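Local structure of alpha-L-rhamnosidase (Klebsiella oxytoca, 4XHC) at residues A[275-284]-A[328-338]. The protein probably hydrolyses terminal alpha-L-rhamnose residues from rhamnosides, as a two-domain glycoside hydrolase of family GH78. Residues are numbered along the deposited sequence; the frame is centred on the assembly and turned at random.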
loop_
_atom_site.group_PDB
_atom_site.type_symbol
_atom_site.label_atom_id
_atom_site.label_comp_id
_atom_site.label_asym_id
_atom_site.label_seq_id
_atom_site.Cartn_x
_atom_site.Cartn_y
_atom_site.Cartn_z
ATOM N N ALA A 275 12.938 -31.749 13.822
ATOM C CA ALA A 275 13.704 -32.948 13.500
ATOM C C ALA A 275 13.930 -33.145 11.992
ATOM O O ALA A 275 14.898 -33.792 11.586
ATOM C CB ALA A 275 13.014 -34.174 14.083
ATOM N N GLY A 276 13.028 -32.604 11.176
ATOM C CA GLY A 276 12.994 -32.874 9.736
ATOM C C GLY A 276 13.961 -32.077 8.878
ATOM O O GLY A 276 14.196 -32.423 7.716
ATOM N N HIS A 277 14.495 -30.993 9.429
ATOM C CA HIS A 277 15.464 -30.186 8.709
ATOM C C HIS A 277 16.462 -29.618 9.698
ATOM O O HIS A 277 16.155 -28.687 10.443
ATOM C CB HIS A 277 14.755 -29.078 7.927
ATOM C CG HIS A 277 15.624 -28.390 6.917
ATOM N ND1 HIS A 277 15.354 -27.125 6.450
ATOM C CD2 HIS A 277 16.756 -28.785 6.293
ATOM C CE1 HIS A 277 16.280 -26.767 5.581
ATOM N NE2 HIS A 277 17.144 -27.758 5.468
ATOM N N THR A 278 17.653 -30.211 9.705
ATOM C CA THR A 278 18.682 -29.920 10.699
ATOM C C THR A 278 19.968 -29.444 10.052
ATOM O O THR A 278 20.090 -29.429 8.818
ATOM C CB THR A 278 19.038 -31.183 11.518
ATOM O OG1 THR A 278 19.758 -32.119 10.701
ATOM C CG2 THR A 278 17.777 -31.850 12.055
ATOM N N ARG A 279 20.923 -29.047 10.892
ATOM C CA ARG A 279 22.276 -28.789 10.429
ATOM C C ARG A 279 22.844 -30.144 10.043
ATOM O O ARG A 279 22.359 -31.162 10.522
ATOM C CB ARG A 279 23.108 -28.118 11.520
ATOM C CG ARG A 279 24.349 -27.413 10.988
ATOM C CD ARG A 279 24.947 -26.456 12.005
ATOM N NE ARG A 279 25.516 -27.180 13.134
ATOM C CZ ARG A 279 26.008 -26.616 14.233
ATOM N NH1 ARG A 279 26.012 -25.299 14.385
ATOM N NH2 ARG A 279 26.492 -27.387 15.190
ATOM N N GLU A 280 23.851 -30.170 9.179
ATOM C CA GLU A 280 24.324 -31.439 8.618
ATOM C C GLU A 280 24.925 -32.353 9.683
ATOM O O GLU A 280 24.839 -33.565 9.564
ATOM C CB GLU A 280 25.294 -31.204 7.444
ATOM C CG GLU A 280 26.708 -31.763 7.600
ATOM C CD GLU A 280 27.586 -31.510 6.379
ATOM O OE1 GLU A 280 27.209 -31.947 5.267
ATOM O OE2 GLU A 280 28.662 -30.873 6.537
ATOM N N ASP A 281 25.519 -31.772 10.724
ATOM C CA ASP A 281 26.019 -32.556 11.861
ATOM C C ASP A 281 24.912 -33.031 12.815
ATOM O O ASP A 281 25.208 -33.638 13.840
ATOM C CB ASP A 281 27.087 -31.771 12.638
ATOM C CG ASP A 281 26.511 -30.616 13.448
ATOM O OD1 ASP A 281 25.340 -30.224 13.233
ATOM O OD2 ASP A 281 27.236 -30.092 14.315
ATOM N N GLY A 282 23.652 -32.737 12.493
ATOM C CA GLY A 282 22.507 -33.233 13.260
ATOM C C GLY A 282 21.884 -32.269 14.263
ATOM O O GLY A 282 20.858 -32.593 14.847
ATOM N N MET A 283 22.481 -31.096 14.477
ATOM C CA MET A 283 21.912 -30.118 15.424
ATOM C C MET A 283 20.636 -29.444 14.906
ATOM O O MET A 283 20.586 -28.966 13.774
ATOM C CB MET A 283 22.929 -29.024 15.793
ATOM C CG MET A 283 22.531 -28.218 17.029
ATOM S SD MET A 283 23.772 -26.989 17.445
ATOM C CE MET A 283 23.006 -26.098 18.805
ATOM N N VAL A 284 19.624 -29.385 15.761
ATOM C CA VAL A 284 18.370 -28.741 15.411
ATOM C C VAL A 284 18.510 -27.222 15.510
ATOM O O VAL A 284 19.292 -26.712 16.312
ATOM C CB VAL A 284 17.190 -29.212 16.298
ATOM C CG1 VAL A 284 17.020 -30.717 16.223
ATOM C CG2 VAL A 284 17.370 -28.760 17.739
ATOM N N LEU A 328 11.796 -40.352 17.125
ATOM C CA LEU A 328 12.535 -39.111 17.280
ATOM C C LEU A 328 13.643 -39.144 18.332
ATOM O O LEU A 328 14.373 -38.160 18.480
ATOM C CB LEU A 328 11.559 -37.968 17.595
ATOM C CG LEU A 328 10.584 -37.611 16.465
ATOM C CD1 LEU A 328 9.786 -36.367 16.822
ATOM C CD2 LEU A 328 11.315 -37.404 15.146
ATOM N N TRP A 329 13.771 -40.253 19.059
ATOM C CA TRP A 329 14.806 -40.384 20.088
ATOM C C TRP A 329 16.223 -40.107 19.551
ATOM O O TRP A 329 16.969 -39.356 20.172
ATOM C CB TRP A 329 14.716 -41.750 20.780
ATOM C CG TRP A 329 15.981 -42.193 21.466
ATOM C CD1 TRP A 329 16.741 -43.279 21.153
ATOM C CD2 TRP A 329 16.628 -41.553 22.575
ATOM N NE1 TRP A 329 17.822 -43.354 21.995
ATOM C CE2 TRP A 329 17.775 -42.308 22.876
ATOM C CE3 TRP A 329 16.349 -40.411 23.333
ATOM C CZ2 TRP A 329 18.642 -41.967 23.910
ATOM C CZ3 TRP A 329 17.216 -40.067 24.354
ATOM C CH2 TRP A 329 18.350 -40.844 24.634
ATOM N N PRO A 330 16.603 -40.705 18.407
ATOM C CA PRO A 330 17.924 -40.381 17.852
ATOM C C PRO A 330 18.195 -38.889 17.677
ATOM O O PRO A 330 19.313 -38.449 17.923
ATOM C CB PRO A 330 17.920 -41.103 16.502
ATOM C CG PRO A 330 17.032 -42.288 16.718
ATOM C CD PRO A 330 15.982 -41.853 17.710
ATOM N N THR A 331 17.194 -38.112 17.266
ATOM C CA THR A 331 17.360 -36.658 17.186
ATOM C C THR A 331 17.688 -36.084 18.583
ATOM O O THR A 331 18.637 -35.311 18.737
ATOM C CB THR A 331 16.115 -35.950 16.572
ATOM O OG1 THR A 331 15.946 -36.340 15.206
ATOM C CG2 THR A 331 16.267 -34.436 16.585
ATOM N N ALA A 332 16.914 -36.483 19.597
ATOM C CA ALA A 332 17.129 -36.026 20.978
ATOM C C ALA A 332 18.519 -36.389 21.467
ATOM O O ALA A 332 19.245 -35.529 21.971
ATOM C CB ALA A 332 16.089 -36.622 21.908
ATOM N N ARG A 333 18.885 -37.661 21.308
ATOM C CA ARG A 333 20.196 -38.152 21.714
ATOM C C ARG A 333 21.331 -37.359 21.072
ATOM O O ARG A 333 22.338 -37.078 21.720
ATOM C CB ARG A 333 20.353 -39.631 21.354
ATOM C CG ARG A 333 21.710 -40.229 21.711
ATOM C CD ARG A 333 21.844 -41.636 21.179
ATOM N NE ARG A 333 21.815 -41.647 19.722
ATOM C CZ ARG A 333 21.401 -42.669 18.972
ATOM N NH1 ARG A 333 20.963 -43.799 19.514
ATOM N NH2 ARG A 333 21.421 -42.558 17.654
ATOM N N ARG A 334 21.179 -37.012 19.796
ATOM C CA ARG A 334 22.221 -36.279 19.071
ATOM C C ARG A 334 22.430 -34.872 19.636
ATOM O O ARG A 334 23.549 -34.351 19.614
ATOM C CB ARG A 334 21.881 -36.203 17.581
ATOM C CG ARG A 334 23.002 -35.678 16.700
ATOM C CD ARG A 334 23.859 -36.794 16.116
ATOM N NE ARG A 334 24.970 -36.223 15.351
ATOM C CZ ARG A 334 26.147 -35.852 15.864
ATOM N NH1 ARG A 334 26.420 -36.012 17.157
ATOM N NH2 ARG A 334 27.073 -35.316 15.075
ATOM N N GLN A 335 21.364 -34.258 20.147
ATOM C CA GLN A 335 21.487 -32.926 20.738
ATOM C C GLN A 335 22.371 -32.983 21.982
ATOM O O GLN A 335 23.149 -32.067 22.245
ATOM C CB GLN A 335 20.117 -32.329 21.091
ATOM C CG GLN A 335 19.116 -32.235 19.942
ATOM C CD GLN A 335 19.732 -31.801 18.617
ATOM O OE1 GLN A 335 20.183 -30.671 18.472
ATOM N NE2 GLN A 335 19.718 -32.690 17.635
ATOM N N VAL A 336 22.256 -34.080 22.728
ATOM C CA VAL A 336 23.081 -34.302 23.903
ATOM C C VAL A 336 24.529 -34.596 23.521
ATOM O O VAL A 336 25.424 -34.048 24.131
ATOM C CB VAL A 336 22.520 -35.443 24.770
ATOM C CG1 VAL A 336 23.431 -35.709 25.956
ATOM C CG2 VAL A 336 21.115 -35.107 25.248
ATOM N N GLU A 337 24.762 -35.461 22.534
ATOM C CA GLU A 337 26.132 -35.774 22.081
ATOM C C GLU A 337 26.851 -34.460 21.778
ATOM O O GLU A 337 27.955 -34.226 22.249
ATOM C CB GLU A 337 26.157 -36.680 20.819
ATOM C CG GLU A 337 25.859 -38.183 20.995
ATOM C CD GLU A 337 25.602 -38.929 19.650
ATOM O OE1 GLU A 337 26.217 -38.571 18.617
ATOM O OE2 GLU A 337 24.782 -39.883 19.599
ATOM N N LEU A 338 26.195 -33.596 21.008
ATOM C CA LEU A 338 26.793 -32.322 20.581
ATOM C C LEU A 338 26.989 -31.345 21.732
ATOM O O LEU A 338 28.060 -30.758 21.868
ATOM C CB LEU A 338 25.953 -31.667 19.492
ATOM C CG LEU A 338 25.965 -32.413 18.155
ATOM C CD1 LEU A 338 24.864 -31.873 17.261
ATOM C CD2 LEU A 338 27.329 -32.308 17.472
#
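Q335, on helix 322-340, reaches across to the turn at 279-282 and the residues after it, and reads their backbone with both ends of its amide. NE2 donates to G282 O at 3.0 Å, with that oxygen in the plane of the Q335 amide. OE1 takes a hydrogen bond from V284 N at 3.1 Å; the N-H...O angle is nearly straight (173°), though the N-H comes from above the carbonyl plane. The bend at chi2 (-40°) curls the amide back along its own helix, where NE2 also donates to T331 O, while OE1 has a further partner in S305 of helix 302-319. With four bonds on it, the amide can hardly rotate.

The side chain of V284 crosses that of Q335 at about a right angle, CG1 3.6 Å from Q335 NE2. Beyond it A275 and L328 are buried, A275 CB 3.8 Å from L328 CD2, and T331 puts OG1 beside A275 CB and CG2 against V284 CG1. L338 packs as closely, laying CD1 against M283 CB (3.7 Å).

Toward solvent, at D281 and R334, the contact is looser. R334 extends to the turn, its NH2 2.8 Å from D281 O, which stands oblique to the guanidinium, and the same group forms a salt bridge with E337. The turn is braced from within: R279 makes a two-pronged salt bridge to D281, NE to OD1 and NH2 to OD2, and D281 OD1 also accepts from M283 N.

A type I beta turn from R279 to G282, overlapped by an Asx turn at D281, is thus docked on the flank of a helix, with the side chain of V284 about 13 Å from the bound rhamnose, in the helical six-hairpin glycosidase domain of GH78 enzymes.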